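Local coordinates for FixK2 protein (Bradyrhizobium japonicum, PDB 4I2O) that probably acts as a DNA-binding transcription factor of the CRP/FNR superfamily, regulating genes linked to nitrogen fixation, at residues A162-E167 / G188-L193. The protein carries 1 engineered substitution. Sequence-based numbering, arbitrary orientation.
Sequences ATFLLE and GDYLGL. With nucleotides of chain D.
In the winged helix-turn-helix domain of this CRP/FNR regulator, Phe-164 and Glu-167 of helix 157-172 meet Tyr-190 and Leu-191 on helix 184-191, the first helix of the helix-turn-helix. One tyrosine gives its ring edge to Phe-164 and its hydroxyl to Glu-167, so a single side chain serves both an apolar and a polar contact between the two helices. The Tyr-190 hydroxyl donates a hydrogen bond to the syn lone pair of Glu-167 OE1 (OH to OE1 2.6 Å), with carboxylate and ring planes 28° apart. Glu-167 reaches it because its chain runs extended, CG opposite the backbone N (chi1 -179°). The other oxygen, OE2, makes a salt bridge with Arg-171 and a hydrogen bond with His-144, while His-148 stacks on the tyrosine ring. A phenylalanine in place of Tyr-190 would probably leave OE1 of Glu-167 without this donor. Lower down the ring, Tyr-190 CD2 lies 3.7 Å from Phe-164 CD1, and Tyr-190 CE2 sits in the plane of the phenylalanine ring, at its edge. Beyond Leu-191, Gly-192 turns with positive phi, and Leu-193 CA approaches phosphate oxygen OP1 of DA19 of chain D at 3.3 Å. Both methyls of Leu-191 close on Phe-164 CB, CD1 at 3.9 Å and CD2 at 4.0 Å.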
ATOM      1  N   ALA A 162       1.043 -16.851   8.150  1.00 19.85           N
ATOM      2  CA  ALA A 162       2.318 -17.435   7.775  1.00 20.34           C
ATOM      3  C   ALA A 162       3.198 -16.351   7.150  1.00 20.46           C
ATOM      4  O   ALA A 162       4.401 -16.318   7.400  1.00 20.92           O
ATOM      5  CB  ALA A 162       2.098 -18.565   6.798  1.00 20.70           C
ATOM      6  N   THR A 163       2.606 -15.476   6.334  1.00 16.42           N
ATOM      7  CA  THR A 163       3.422 -14.361   5.766  1.00 16.86           C
ATOM      8  C   THR A 163       4.027 -13.542   6.909  1.00 19.99           C
ATOM      9  O   THR A 163       5.220 -13.237   6.900  1.00 18.96           O
ATOM     10  CB  THR A 163       2.578 -13.437   4.881  1.00 18.48           C
ATOM     11  OG1 THR A 163       2.105 -14.240   3.827  1.00 21.00           O
ATOM     12  CG2 THR A 163       3.479 -12.300   4.266  1.00 18.82           C
ATOM     13  N   PHE A 164       3.191 -13.186   7.880  1.00 16.94           N
ATOM     14  CA  PHE A 164       3.594 -12.360   9.002  1.00 20.16           C
ATOM     15  C   PHE A 164       4.725 -13.035   9.755  1.00 18.25           C
ATOM     16  O   PHE A 164       5.769 -12.397  10.065  1.00 17.32           O
ATOM     17  CB  PHE A 164       2.405 -12.133   9.935  1.00 17.37           C
ATOM     18  CG  PHE A 164       2.799 -11.589  11.295  1.00 18.92           C
ATOM     19  CD1 PHE A 164       3.075 -10.200  11.433  1.00 18.48           C
ATOM     20  CD2 PHE A 164       2.870 -12.419  12.392  1.00 17.70           C
ATOM     21  CE1 PHE A 164       3.427  -9.646  12.660  1.00 23.70           C
ATOM     22  CE2 PHE A 164       3.256 -11.901  13.682  1.00 19.52           C
ATOM     23  CZ  PHE A 164       3.517 -10.489  13.800  1.00 22.04           C
ATOM     24  N   LEU A 165       4.571 -14.305  10.121  1.00 16.75           N
ATOM     25  CA  LEU A 165       5.647 -15.005  10.884  1.00 18.77           C
ATOM     26  C   LEU A 165       6.977 -15.044  10.131  1.00 20.55           C
ATOM     27  O   LEU A 165       8.054 -14.836  10.692  1.00 21.11           O
ATOM     28  CB  LEU A 165       5.242 -16.424  11.141  1.00 19.62           C
ATOM     29  CG  LEU A 165       4.120 -16.559  12.169  1.00 19.76           C
ATOM     30  CD1 LEU A 165       3.471 -17.980  12.148  1.00 21.24           C
ATOM     31  CD2 LEU A 165       4.569 -16.128  13.592  1.00 19.07           C
ATOM     32  N   LEU A 166       6.924 -15.312   8.838  1.00 19.12           N
ATOM     33  CA  LEU A 166       8.137 -15.248   8.035  1.00 18.78           C
ATOM     34  C   LEU A 166       8.786 -13.866   7.938  1.00 21.69           C
ATOM     35  O   LEU A 166      10.018 -13.760   7.966  1.00 20.32           O
ATOM     36  CB  LEU A 166       7.877 -15.833   6.642  1.00 21.14           C
ATOM     37  CG  LEU A 166       7.573 -17.357   6.581  1.00 24.05           C
ATOM     38  CD1 LEU A 166       6.962 -17.638   5.197  1.00 28.99           C
ATOM     39  CD2 LEU A 166       8.820 -18.190   6.796  1.00 27.25           C
ATOM     40  N   GLU A 167       7.965 -12.820   7.794  1.00 18.72           N
ATOM     41  CA  GLU A 167       8.480 -11.449   7.802  1.00 17.26           C
ATOM     42  C   GLU A 167       9.149 -11.153   9.155  1.00 20.17           C
ATOM     43  O   GLU A 167      10.274 -10.578   9.231  1.00 17.81           O
ATOM     44  CB  GLU A 167       7.339 -10.451   7.562  1.00 20.32           C
ATOM     45  CG  GLU A 167       7.877  -9.027   7.548  1.00 19.42           C
ATOM     46  CD  GLU A 167       6.824  -7.960   7.415  1.00 21.33           C
ATOM     47  OE1 GLU A 167       5.606  -8.196   7.626  1.00 17.04           O
ATOM     48  OE2 GLU A 167       7.216  -6.839   7.086  1.00 20.70           O
ATOM     49  N   GLY A 188      -3.490  -8.805  14.459  1.00 17.08           N
ATOM     50  CA  GLY A 188      -4.724  -8.847  13.645  1.00 14.08           C
ATOM     51  C   GLY A 188      -4.904  -7.524  12.898  1.00 20.51           C
ATOM     52  O   GLY A 188      -5.264  -7.581  11.733  1.00 16.23           O
ATOM     53  N   ASP A 189      -4.687  -6.353  13.531  1.00 20.37           N
ATOM     54  CA  ASP A 189      -4.855  -5.067  12.800  1.00 19.66           C
ATOM     55  C   ASP A 189      -3.820  -4.807  11.729  1.00 16.02           C
ATOM     56  O   ASP A 189      -4.110  -4.064  10.783  1.00 17.34           O
ATOM     57  CB  ASP A 189      -4.973  -3.820  13.754  1.00 16.31           C
ATOM     58  CG  ASP A 189      -6.222  -3.860  14.579  1.00 16.84           C
ATOM     59  OD1 ASP A 189      -7.201  -4.517  14.139  1.00 19.12           O
ATOM     60  OD2 ASP A 189      -6.296  -3.138  15.612  1.00 18.00           O
ATOM     61  N   TYR A 190      -2.686  -5.516  11.777  1.00 15.41           N
ATOM     62  CA  TYR A 190      -1.735  -5.474  10.647  1.00 17.91           C
ATOM     63  C   TYR A 190      -2.207  -6.357   9.518  1.00 16.71           C
ATOM     64  O   TYR A 190      -2.048  -6.020   8.333  1.00 15.84           O
ATOM     65  CB  TYR A 190      -0.379  -6.021  11.167  1.00 18.13           C
ATOM     66  CG  TYR A 190       0.813  -6.021  10.186  1.00 15.69           C
ATOM     67  CD1 TYR A 190       1.220  -4.853   9.497  1.00 15.23           C
ATOM     68  CD2 TYR A 190       1.543  -7.178   9.986  1.00 15.76           C
ATOM     69  CE1 TYR A 190       2.363  -4.856   8.680  1.00 18.81           C
ATOM     70  CE2 TYR A 190       2.696  -7.179   9.164  1.00 18.51           C
ATOM     71  CZ  TYR A 190       3.095  -6.021   8.538  1.00 20.33           C
ATOM     72  OH  TYR A 190       4.237  -5.980   7.757  1.00 18.49           O
ATOM     73  N   LEU A 191      -2.877  -7.456   9.857  1.00 17.54           N
ATOM     74  CA  LEU A 191      -3.241  -8.463   8.850  1.00 15.84           C
ATOM     75  C   LEU A 191      -4.720  -8.396   8.409  1.00 15.77           C
ATOM     76  O   LEU A 191      -5.142  -9.262   7.659  1.00 16.01           O
ATOM     77  CB  LEU A 191      -3.009  -9.923   9.394  1.00 15.34           C
ATOM     78  CG  LEU A 191      -1.562 -10.207   9.840  1.00 18.59           C
ATOM     79  CD1 LEU A 191      -1.459 -11.666  10.401  1.00 14.93           C
ATOM     80  CD2 LEU A 191      -0.674  -9.968   8.578  1.00 17.52           C
ATOM     81  N   GLY A 192      -5.495  -7.411   8.862  1.00 12.76           N
ATOM     82  CA  GLY A 192      -6.905  -7.313   8.445  1.00 13.04           C
ATOM     83  C   GLY A 192      -7.733  -8.429   9.045  1.00 18.99           C
ATOM     84  O   GLY A 192      -8.727  -8.862   8.459  1.00 17.15           O
ATOM     85  N   LEU A 193      -7.331  -8.914  10.226  1.00 14.58           N
ATOM     86  CA  LEU A 193      -8.019 -10.081  10.923  1.00 13.65           C
ATOM     87  C   LEU A 193      -8.310  -9.712  12.367  1.00 18.51           C
ATOM     88  O   LEU A 193      -7.794  -8.731  12.864  1.00 17.92           O
ATOM     89  CB  LEU A 193      -7.076 -11.341  10.958  1.00 14.26           C
ATOM     90  CG  LEU A 193      -6.624 -11.887   9.584  1.00 14.34           C
ATOM     91  CD1 LEU A 193      -5.541 -12.972   9.787  1.00 17.80           C
ATOM     92  CD2 LEU A 193      -7.895 -12.461   8.858  1.00 15.63           C
TER
ATOM     93  P    DA D  19     -11.754 -12.039  10.827  1.00 20.40           P
ATOM     94  OP1  DA D  19     -11.254 -10.698  10.380  1.00 16.04           O
ATOM     95  OP2  DA D  19     -10.973 -12.821  11.842  1.00 18.89           O
ATOM     96  O5'  DA D  19     -13.244 -11.805  11.297  1.00 20.86           O
ATOM     97  C5'  DA D  19     -14.230 -11.261  10.428  1.00 22.02           C
ATOM     98  C4'  DA D  19     -15.451 -10.903  11.263  1.00 21.96           C
ATOM     99  O4'  DA D  19     -16.172 -12.137  11.607  1.00 20.77           O
ATOM    100  C3'  DA D  19     -15.200 -10.225  12.622  1.00 23.78           C
ATOM    101  O3'  DA D  19     -16.233  -9.168  12.670  1.00 23.62           O
ATOM    102  C2'  DA D  19     -15.341 -11.319  13.678  1.00 23.61           C
ATOM    103  C1'  DA D  19     -16.278 -12.335  12.995  1.00 18.52           C
ATOM    104  N9   DA D  19     -15.888 -13.709  13.264  1.00 22.35           N
ATOM    105  C8   DA D  19     -14.680 -14.331  13.120  1.00 21.67           C
ATOM    106  N7   DA D  19     -14.655 -15.624  13.455  1.00 22.11           N
ATOM    107  C5   DA D  19     -15.962 -15.861  13.839  1.00 26.08           C
ATOM    108  C6   DA D  19     -16.587 -17.046  14.250  1.00 25.04           C
ATOM    109  N6   DA D  19     -15.932 -18.224  14.379  1.00 25.62           N
ATOM    110  N1   DA D  19     -17.914 -16.980  14.557  1.00 30.94           N
ATOM    111  C2   DA D  19     -18.533 -15.792  14.394  1.00 25.33           C
ATOM    112  N3   DA D  19     -18.068 -14.615  13.979  1.00 26.95           N
ATOM    113  C4   DA D  19     -16.735 -14.700  13.732  1.00 20.31           C
TER